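Local coordinates for TarM (Staphylococcus aureus subsp. aureus 21178, PDB 4X7R), which is a glycosyltransferase of the two-domain GT-B fold, with an added large antiparallel sheet, and is seen here with uridine-5'-diphosphate and a sulfated glycan bound, at residues A[200-203]-A[204-207]; A[229-232]-A[233-237]; A[66-69]-A[70-73]. The protein carries 1 engineered substitution. All coordinates share one frame; numbering follows the deposited sequence.

Contact 1: residues A[200-203]-A[204-207]; sequences FKNN and LALC. With ZDO (methyl 2-deoxy-6-O-sulfo-2-(sulfoamino)-alpha-D-glucopyranoside), chain C; IDS (2-O-sulfo-alpha-L-idopyranuronic acid), chain B; SUS (2-deoxy-3,6-di-O-sulfo-2-(sulfoamino)-alpha-D-glucopyranose), chain D.
The ring of F200 lies over the backbone of L206, with L206 CA above one face at 4.2 Å from the ring centroid. This is a CH-pi contact at the N-terminal start of helix 203-214, where N202 is the N-cap. F200 ends strand 198-200, an outer strand of the large antiparallel sheet. Its ring covers part of the first turn of the helix that follows. The two side chains cross at about a right angle. F200 CD1 reaches L206 CD1 at 3.9 Å, and F200 CB rests on A205 CB at 4.0 Å.

N202 makes the cap. Its CG sits between the backbone N and the carbonyl carbon (chi1 54°), which folds the amide back over the turn. N202 OD1 takes the N-H of A205 at 3.1 Å, in a fairly straight bond with the donor tilted from the carbonyl plane. N202 O accepts from L206 N as well, so one residue satisfies two N-H groups of the first turn through its side chain and its carbonyl.

N202, N203 and L204 belong to the pocket of the bound glycan. N202 ND2 comes to 3.3 Å from OS2 of the ZDO sulfate, and L204 CD2 lies beside the same oxygen. N203 CG is opposite its backbone N (chi1 -168°), and the amide lies beside L206 CD2 and C207 SG. N203 ND2 donates to O2S of the IDS sulfate at 2.8 Å with an N-H...O angle of 161°. An oxygen of the SUS N-sulfo group, O2S, lies just as close to N203 ND2.

Contact 2: residues A[229-232]-A[233-237]; sequences GSFP and KMFNT. With SUS (2-deoxy-3,6-di-O-sulfo-2-(sulfoamino)-alpha-D-glucopyranose), chain D.
K233 runs back along S230 to the bound glycan. K233 CB rests 3.4 Å from S230 O, and CG passes the same oxygen. K233 CD comes alongside S230 OG at 4.1 Å. The chain is extended up to CE, which nears O2S of SUS, and there it bends (chi4 96°). The bend brings K233 NZ to a hydrogen bond with SUS O2S at 2.8 Å. NZ also makes a salt bridge to O3S of IDS. Its three N-H groups are shared among SUS O2S, IDS O3S and two waters. One water lies 3.0 Å from K233 NZ and close to G229 O. The other, 2.7 Å from K233 NZ, donates to S230 OG, and oxygens of the 3-O-sulfo and N-sulfo groups of SUS compete for its other proton.

Behind it the helix packs on itself. The F231 and F235 rings are near parallel (20°) but slid apart and barely overlap, and M234 CE touches F231 CE1 at 3.5 Å. F235 N bonds F231 O at 2.9 Å. F231 and F235 also meet Y268 of helix 264-271. Helix 231-235 joins strands 221-225 and 243-247 in a beta-alpha-beta unit of the parallel sheet, and G229, S230 and K233 form part of the glycan pocket.

Contact 3: residues A[66-69]-A[70-73]; sequences MYNV and FEYF
Strand 66-68 turns directly into helix 69-78, and the N-H of Y72 bonds to N68 O at 2.9 Å. N68 is the N-cap of this helix. Its CG points opposite the backbone N (chi1 175°), which swings the amide over the first turn. OD1 then accepts two N-H groups. The bond from E71 N is 3.1 Å long to N68 OD1, and it lies in the carbonyl plane on a lone pair. The bond from F70 N to N68 OD1 is weak, with an N-H...O angle of only 122°. The other end of the amide is also held: N68 ND2 donates to D42 O and to T40 OG1, and this fixes how the side chain is rotated. E71 folds its CG against N68 CB at 3.8 Å.

Each methyl of V69 meets its own ring. V69 CG1 stands over one face of F70, offset toward the rim, at 4.1 Å from the ring centroid. V69 CG2 reaches F73 CE2 at 3.9 Å. The F73 ring also receives Y72 over one face, with Y72 CD2 above its centre.

The turn sits at an edge of the seven-stranded parallel sheet, where strand 66-68 pairs with strand 36-40. Helix 47-56 comes up to N68 and E71 through Y47, and helix 203-214 meets V69 and Y72 through Y210. F70 and F168 make a T-shaped (edge-to-face) pair, while F70 and F73 both touch Y176 of strand 175-182 in the antiparallel sheet.

Along the chain contact 3 comes first, then contact 1, then contact 2. Contacts 3 and 1 lie at the starts of two helices, and contact 2 covers the short helix 231-235. Contact 1 sits in the middle. Its centre is about 11 Å from that of contact 2 and about 14 Å from that of contact 3. It packs on both: L204 and C207 meet K233, while L206 meets V69 and F73. Contacts 2 and 3 do not touch. Contacts 3 and 2 belong to the seven-stranded parallel sheet domain, and contact 1 begins at the end of strand 198-200, the last of the antiparallel sheet. Helix 203-214 therefore ties the two parts together, and contacts 1 and 2 both line the bound sulfated glycan.

Contact 1: residues A[200-203]-A[204-207]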
loop_
_atom_site.group_PDB
_atom_site.type_symbol
_atom_site.label_atom_id
_atom_site.label_comp_id
_atom_site.label_asym_id
_atom_site.label_seq_id
_atom_site.Cartn_x
_atom_site.Cartn_y
_atom_site.Cartn_z
ATOM N N PHE A 200 -11.863 -10.130 23.138
ATOM C CA PHE A 200 -11.339 -8.762 23.032
ATOM C C PHE A 200 -12.483 -7.852 22.720
ATOM O O PHE A 200 -13.394 -8.271 22.008
ATOM C CB PHE A 200 -10.231 -8.681 21.940
ATOM C CG PHE A 200 -9.108 -9.626 22.257
ATOM C CD1 PHE A 200 -9.171 -10.969 21.868
ATOM C CD2 PHE A 200 -8.056 -9.224 23.065
ATOM C CE1 PHE A 200 -8.167 -11.871 22.235
ATOM C CE2 PHE A 200 -7.071 -10.136 23.454
ATOM C CZ PHE A 200 -7.127 -11.450 23.031
ATOM N N LYS A 201 -12.468 -6.615 23.250
ATOM C CA LYS A 201 -13.589 -5.674 23.040
ATOM C C LYS A 201 -13.778 -5.204 21.616
ATOM O O LYS A 201 -14.887 -4.856 21.230
ATOM C CB LYS A 201 -13.578 -4.504 24.051
ATOM C CG LYS A 201 -12.488 -3.463 23.846
ATOM C CD LYS A 201 -12.463 -2.464 24.994
ATOM C CE LYS A 201 -11.384 -2.825 25.983
ATOM N NZ LYS A 201 -11.508 -2.044 27.248
ATOM N N ASN A 202 -12.689 -5.192 20.830
ATOM C CA ASN A 202 -12.685 -4.754 19.426
ATOM C C ASN A 202 -11.376 -5.197 18.754
ATOM O O ASN A 202 -10.548 -5.827 19.399
ATOM C CB ASN A 202 -12.927 -3.215 19.310
ATOM C CG ASN A 202 -11.978 -2.373 20.142
ATOM O OD1 ASN A 202 -10.872 -2.785 20.503
ATOM N ND2 ASN A 202 -12.413 -1.193 20.528
ATOM N N ASN A 203 -11.217 -4.909 17.463
ATOM C CA ASN A 203 -10.035 -5.273 16.664
ATOM C C ASN A 203 -8.725 -4.646 17.173
ATOM O O ASN A 203 -7.685 -5.305 17.158
ATOM C CB ASN A 203 -10.250 -4.920 15.191
ATOM C CG ASN A 203 -9.230 -5.521 14.295
ATOM O OD1 ASN A 203 -9.057 -6.745 14.240
ATOM N ND2 ASN A 203 -8.455 -4.683 13.653
ATOM N N LEU A 204 -8.774 -3.393 17.639
ATOM C CA LEU A 204 -7.581 -2.713 18.164
ATOM C C LEU A 204 -7.070 -3.478 19.377
ATOM O O LEU A 204 -5.890 -3.761 19.426
ATOM C CB LEU A 204 -7.912 -1.236 18.489
ATOM C CG LEU A 204 -6.920 -0.422 19.314
ATOM C CD1 LEU A 204 -5.595 -0.202 18.546
ATOM C CD2 LEU A 204 -7.546 0.920 19.711
ATOM N N ALA A 205 -7.967 -3.877 20.310
ATOM C CA ALA A 205 -7.614 -4.692 21.488
ATOM C C ALA A 205 -6.961 -6.012 21.059
ATOM O O ALA A 205 -5.975 -6.416 21.669
ATOM C CB ALA A 205 -8.853 -4.989 22.346
ATOM N N LEU A 206 -7.519 -6.691 20.040
ATOM C CA LEU A 206 -6.967 -7.956 19.528
ATOM C C LEU A 206 -5.543 -7.699 18.997
ATOM O O LEU A 206 -4.597 -8.402 19.378
ATOM C CB LEU A 206 -7.876 -8.515 18.394
ATOM C CG LEU A 206 -7.331 -9.739 17.616
ATOM C CD1 LEU A 206 -7.421 -10.982 18.438
ATOM C CD2 LEU A 206 -8.043 -9.939 16.281
ATOM N N CYS A 207 -5.392 -6.652 18.141
ATOM C CA CYS A 207 -4.087 -6.282 17.556
ATOM C C CYS A 207 -3.061 -5.855 18.566
ATOM O O CYS A 207 -1.905 -6.225 18.433
ATOM C CB CYS A 207 -4.270 -5.252 16.456
ATOM S SG CYS A 207 -5.168 -5.898 15.031
HETATM C C1 ZDO C . -15.420 4.232 14.943
HETATM C C1M ZDO C . -16.759 3.307 16.686
HETATM C C2 ZDO C . -15.307 4.367 13.406
HETATM C C3 ZDO C . -14.555 3.186 12.816
HETATM C C4 ZDO C . -13.182 2.921 13.499
HETATM C C5 ZDO C . -13.361 2.895 15.052
HETATM C C6 ZDO C . -12.011 2.849 15.800
HETATM O O1 ZDO C . -16.346 3.181 15.316
HETATM N N2 ZDO C . -16.622 4.477 12.761
HETATM S S2 ZDO C . -17.102 6.146 12.500
HETATM O OSA ZDO C . -16.965 6.902 13.829
HETATM O OSB ZDO C . -18.548 6.100 11.978
HETATM O OSC ZDO C . -16.189 6.793 11.453
HETATM O O3 ZDO C . -14.410 3.402 11.408
HETATM O O4 ZDO C . -12.752 1.628 13.031
HETATM O O5 ZDO C . -14.082 4.090 15.500
HETATM O O6 ZDO C . -12.211 3.003 17.219
HETATM S S6 ZDO C . -12.504 1.825 18.173
HETATM O OS1 ZDO C . -13.123 2.383 19.464
HETATM O OS2 ZDO C . -11.190 1.116 18.519
HETATM O OS3 ZDO C . -13.495 0.823 17.548
HETATM C C1 IDS B . -11.380 1.508 12.610
HETATM C C2 IDS B . -11.059 0.008 12.419
HETATM C C3 IDS B . -11.541 -0.528 11.021
HETATM C C4 IDS B . -11.211 0.429 9.866
HETATM C C5 IDS B . -11.643 1.881 10.207
HETATM C C6 IDS B . -11.277 2.871 9.094
HETATM O O2 IDS B . -9.634 -0.209 12.612
HETATM O O3 IDS B . -12.958 -0.774 11.003
HETATM O O4 IDS B . -9.805 0.418 9.638
HETATM O O5 IDS B . -10.978 2.271 11.439
HETATM O O6A IDS B . -10.440 3.761 9.387
HETATM O O6B IDS B . -11.825 2.713 7.977
HETATM S S IDS B . -9.038 -0.613 13.971
HETATM O O1S IDS B . -9.573 0.218 15.143
HETATM O O2S IDS B . -9.351 -2.087 14.208
HETATM O O3S IDS B . -7.524 -0.400 13.940
HETATM N N2 SUS D . -7.514 -1.072 10.235
HETATM C C1 SUS D . -9.414 -0.633 8.731
HETATM S S1 SUS D . -7.228 -2.802 10.427
HETATM C C2 SUS D . -7.908 -0.792 8.842
HETATM S S2 SUS D . -9.335 -0.164 3.184
HETATM C C3 SUS D . -7.201 0.469 8.301
HETATM O O3 SUS D . -5.769 0.291 8.301
HETATM S S3 SUS D . -4.923 1.156 9.233
HETATM C C4 SUS D . -7.681 0.861 6.897
HETATM O O4 SUS D . -7.132 2.141 6.654
HETATM C C5 SUS D . -9.250 0.897 6.845
HETATM O O5 SUS D . -9.782 -0.363 7.352
HETATM C C6 SUS D . -9.823 1.000 5.434
HETATM O O6 SUS D . -9.340 -0.112 4.702
HETATM O O1S SUS D . -5.992 -3.193 9.621
HETATM O O2S SUS D . -7.034 -3.042 11.916
HETATM O O3S SUS D . -8.427 -3.600 9.917
HETATM O O4S SUS D . -8.520 -1.389 2.757
HETATM O O5S SUS D . -10.781 -0.268 2.693
HETATM O O6S SUS D . -8.681 1.101 2.617
HETATM O O7S SUS D . -5.231 2.602 8.897
HETATM O O8S SUS D . -3.430 0.900 9.028
HETATM O O9S SUS D . -5.288 0.881 10.687
#

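Contact 2: residues A[229-232]-A[233-237]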
loop_
_atom_site.group_PDB
_atom_site.type_symbol
_atom_site.label_atom_id
_atom_site.label_comp_id
_atom_site.label_asym_id
_atom_site.label_seq_id
_atom_site.Cartn_x
_atom_site.Cartn_y
_atom_site.Cartn_z
ATOM N N GLY A 229 -2.711 4.927 10.109
ATOM C CA GLY A 229 -3.918 4.478 10.788
ATOM C C GLY A 229 -3.632 3.342 11.760
ATOM O O GLY A 229 -4.437 3.083 12.663
ATOM N N SER A 230 -2.459 2.665 11.596
ATOM C CA SER A 230 -2.025 1.577 12.479
ATOM C C SER A 230 -1.321 2.046 13.742
ATOM O O SER A 230 -1.066 1.223 14.617
ATOM C CB SER A 230 -1.121 0.597 11.731
ATOM O OG SER A 230 -1.973 -0.308 11.051
ATOM N N PHE A 231 -1.003 3.356 13.849
ATOM C CA PHE A 231 -0.278 3.894 15.007
ATOM C C PHE A 231 -0.876 3.516 16.364
ATOM O O PHE A 231 -0.079 3.102 17.212
ATOM C CB PHE A 231 -0.006 5.403 14.887
ATOM C CG PHE A 231 0.840 5.986 15.990
ATOM C CD1 PHE A 231 2.227 5.953 15.917
ATOM C CD2 PHE A 231 0.249 6.623 17.082
ATOM C CE1 PHE A 231 3.004 6.542 16.918
ATOM C CE2 PHE A 231 1.029 7.205 18.084
ATOM C CZ PHE A 231 2.396 7.150 18.003
ATOM N N PRO A 232 -2.220 3.597 16.593
ATOM C CA PRO A 232 -2.772 3.167 17.906
ATOM C C PRO A 232 -2.463 1.726 18.309
ATOM O O PRO A 232 -2.314 1.478 19.495
ATOM C CB PRO A 232 -4.287 3.389 17.762
ATOM C CG PRO A 232 -4.409 4.453 16.671
ATOM C CD PRO A 232 -3.304 4.097 15.707
ATOM N N LYS A 233 -2.318 0.793 17.351
ATOM C CA LYS A 233 -1.955 -0.607 17.680
ATOM C C LYS A 233 -0.622 -0.676 18.376
ATOM O O LYS A 233 -0.524 -1.343 19.411
ATOM C CB LYS A 233 -1.984 -1.520 16.454
ATOM C CG LYS A 233 -3.361 -1.569 15.816
ATOM C CD LYS A 233 -3.311 -2.198 14.467
ATOM C CE LYS A 233 -4.703 -2.423 13.951
ATOM N NZ LYS A 233 -5.136 -1.321 13.062
ATOM N N MET A 234 0.394 0.063 17.846
ATOM C CA MET A 234 1.724 0.113 18.439
ATOM C C MET A 234 1.679 0.953 19.717
ATOM O O MET A 234 2.218 0.536 20.743
ATOM C CB MET A 234 2.761 0.721 17.453
ATOM C CG MET A 234 4.190 0.857 18.050
ATOM S SD MET A 234 5.333 1.797 17.016
ATOM C CE MET A 234 4.646 3.466 17.155
ATOM N N PHE A 235 1.101 2.157 19.629
ATOM C CA PHE A 235 1.034 3.097 20.743
ATOM C C PHE A 235 0.417 2.500 22.033
ATOM O O PHE A 235 0.975 2.689 23.106
ATOM C CB PHE A 235 0.315 4.395 20.327
ATOM C CG PHE A 235 0.492 5.535 21.313
ATOM C CD1 PHE A 235 1.756 6.065 21.576
ATOM C CD2 PHE A 235 -0.602 6.086 21.967
ATOM C CE1 PHE A 235 1.922 7.109 22.494
ATOM C CE2 PHE A 235 -0.437 7.153 22.865
ATOM C CZ PHE A 235 0.825 7.656 23.122
ATOM N N ASN A 236 -0.706 1.778 21.916
ATOM C CA ASN A 236 -1.426 1.198 23.061
ATOM C C ASN A 236 -0.800 -0.062 23.699
ATOM O O ASN A 236 -1.319 -0.519 24.720
ATOM C CB ASN A 236 -2.886 0.931 22.694
ATOM C CG ASN A 236 -3.680 2.155 22.307
ATOM O OD1 ASN A 236 -3.314 3.290 22.574
ATOM N ND2 ASN A 236 -4.800 1.948 21.660
ATOM N N THR A 237 0.268 -0.652 23.112
ATOM C CA THR A 237 0.858 -1.856 23.742
ATOM C C THR A 237 1.459 -1.507 25.116
ATOM O O THR A 237 1.822 -0.357 25.355
ATOM C CB THR A 237 1.886 -2.592 22.864
ATOM O OG1 THR A 237 3.118 -1.888 22.898
ATOM C CG2 THR A 237 1.430 -2.840 21.451
HETATM N N2 SUS D . -7.514 -1.072 10.235
HETATM C C1 SUS D . -9.414 -0.633 8.731
HETATM S S1 SUS D . -7.228 -2.802 10.427
HETATM C C2 SUS D . -7.908 -0.792 8.842
HETATM S S2 SUS D . -9.335 -0.164 3.184
HETATM C C3 SUS D . -7.201 0.469 8.301
HETATM O O3 SUS D . -5.769 0.291 8.301
HETATM S S3 SUS D . -4.923 1.156 9.233
HETATM C C4 SUS D . -7.681 0.861 6.897
HETATM O O4 SUS D . -7.132 2.141 6.654
HETATM C C5 SUS D . -9.250 0.897 6.845
HETATM O O5 SUS D . -9.782 -0.363 7.352
HETATM C C6 SUS D . -9.823 1.000 5.434
HETATM O O6 SUS D . -9.340 -0.112 4.702
HETATM O O1S SUS D . -5.992 -3.193 9.621
HETATM O O2S SUS D . -7.034 -3.042 11.916
HETATM O O3S SUS D . -8.427 -3.600 9.917
HETATM O O4S SUS D . -8.520 -1.389 2.757
HETATM O O5S SUS D . -10.781 -0.268 2.693
HETATM O O6S SUS D . -8.681 1.101 2.617
HETATM O O7S SUS D . -5.231 2.602 8.897
HETATM O O8S SUS D . -3.430 0.900 9.028
HETATM O O9S SUS D . -5.288 0.881 10.687
HETATM O O HOH W 1 -5.262 1.368 14.341
HETATM O O HOH W 2 -4.177 -1.584 10.566
#

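Contact 3: residues A[66-69]-A[70-73]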
loop_
_atom_site.group_PDB
_atom_site.type_symbol
_atom_site.label_atom_id
_atom_site.label_comp_id
_atom_site.label_asym_id
_atom_site.label_seq_id
_atom_site.Cartn_x
_atom_site.Cartn_y
_atom_site.Cartn_z
ATOM N N MET A 66 6.443 -11.815 6.756
ATOM C CA MET A 66 5.244 -11.074 7.079
ATOM C C MET A 66 4.555 -11.792 8.211
ATOM O O MET A 66 4.169 -12.955 8.070
ATOM C CB MET A 66 4.295 -10.833 5.907
ATOM C CG MET A 66 3.160 -9.876 6.288
ATOM S SD MET A 66 1.629 -10.024 5.322
ATOM C CE MET A 66 1.202 -11.814 5.685
ATOM N N TYR A 67 4.426 -11.117 9.347
ATOM C CA TYR A 67 3.645 -11.601 10.486
ATOM C C TYR A 67 2.249 -10.958 10.337
ATOM O O TYR A 67 2.154 -9.753 10.160
ATOM C CB TYR A 67 4.260 -11.152 11.805
ATOM C CG TYR A 67 5.609 -11.766 12.063
ATOM C CD1 TYR A 67 5.726 -13.096 12.481
ATOM C CD2 TYR A 67 6.777 -11.015 11.928
ATOM C CE1 TYR A 67 6.978 -13.662 12.757
ATOM C CE2 TYR A 67 8.030 -11.570 12.203
ATOM C CZ TYR A 67 8.127 -12.896 12.599
ATOM O OH TYR A 67 9.349 -13.438 12.877
ATOM N N ASN A 68 1.186 -11.760 10.335
ATOM C CA ASN A 68 -0.174 -11.263 10.211
ATOM C C ASN A 68 -1.012 -11.775 11.412
ATOM O O ASN A 68 -0.863 -12.924 11.812
ATOM C CB ASN A 68 -0.769 -11.651 8.858
ATOM C CG ASN A 68 -2.224 -11.262 8.710
ATOM O OD1 ASN A 68 -3.150 -12.033 9.035
ATOM N ND2 ASN A 68 -2.455 -10.037 8.267
ATOM N N VAL A 69 -1.840 -10.905 12.002
ATOM C CA VAL A 69 -2.682 -11.206 13.180
ATOM C C VAL A 69 -3.595 -12.436 12.969
ATOM O O VAL A 69 -3.642 -13.280 13.841
ATOM C CB VAL A 69 -3.458 -9.946 13.706
ATOM C CG1 VAL A 69 -4.415 -9.381 12.653
ATOM C CG2 VAL A 69 -4.200 -10.253 15.012
ATOM N N PHE A 70 -4.325 -12.519 11.831
ATOM C CA PHE A 70 -5.204 -13.662 11.541
ATOM C C PHE A 70 -4.401 -14.909 11.271
ATOM O O PHE A 70 -4.749 -15.959 11.803
ATOM C CB PHE A 70 -6.220 -13.357 10.428
ATOM C CG PHE A 70 -7.106 -12.206 10.835
ATOM C CD1 PHE A 70 -8.020 -12.344 11.880
ATOM C CD2 PHE A 70 -6.925 -10.941 10.278
ATOM C CE1 PHE A 70 -8.779 -11.253 12.316
ATOM C CE2 PHE A 70 -7.699 -9.852 10.701
ATOM C CZ PHE A 70 -8.627 -10.014 11.706
ATOM N N GLU A 71 -3.269 -14.780 10.541
ATOM C CA GLU A 71 -2.370 -15.912 10.236
ATOM C C GLU A 71 -1.785 -16.548 11.483
ATOM O O GLU A 71 -1.659 -17.758 11.529
ATOM C CB GLU A 71 -1.230 -15.489 9.280
ATOM C CG GLU A 71 -1.724 -15.168 7.880
ATOM C CD GLU A 71 -2.230 -16.337 7.055
ATOM O OE1 GLU A 71 -1.646 -17.440 7.157
ATOM O OE2 GLU A 71 -3.200 -16.141 6.287
ATOM N N TYR A 72 -1.432 -15.735 12.484
ATOM C CA TYR A 72 -0.881 -16.193 13.757
ATOM C C TYR A 72 -1.884 -17.121 14.480
ATOM O O TYR A 72 -1.502 -18.203 14.920
ATOM C CB TYR A 72 -0.542 -14.971 14.624
ATOM C CG TYR A 72 -0.208 -15.281 16.068
ATOM C CD1 TYR A 72 1.037 -15.801 16.421
ATOM C CD2 TYR A 72 -1.115 -15.010 17.087
ATOM C CE1 TYR A 72 1.343 -16.107 17.751
ATOM C CE2 TYR A 72 -0.811 -15.282 18.419
ATOM C CZ TYR A 72 0.422 -15.825 18.749
ATOM O OH TYR A 72 0.729 -16.089 20.062
ATOM N N PHE A 73 -3.167 -16.693 14.610
ATOM C CA PHE A 73 -4.156 -17.528 15.294
ATOM C C PHE A 73 -4.607 -18.692 14.424
ATOM O O PHE A 73 -4.956 -19.740 14.956
ATOM C CB PHE A 73 -5.358 -16.686 15.752
ATOM C CG PHE A 73 -5.001 -15.649 16.788
ATOM C CD1 PHE A 73 -4.645 -16.028 18.080
ATOM C CD2 PHE A 73 -4.981 -14.301 16.464
ATOM C CE1 PHE A 73 -4.337 -15.068 19.044
ATOM C CE2 PHE A 73 -4.653 -13.343 17.422
ATOM C CZ PHE A 73 -4.336 -13.733 18.706
#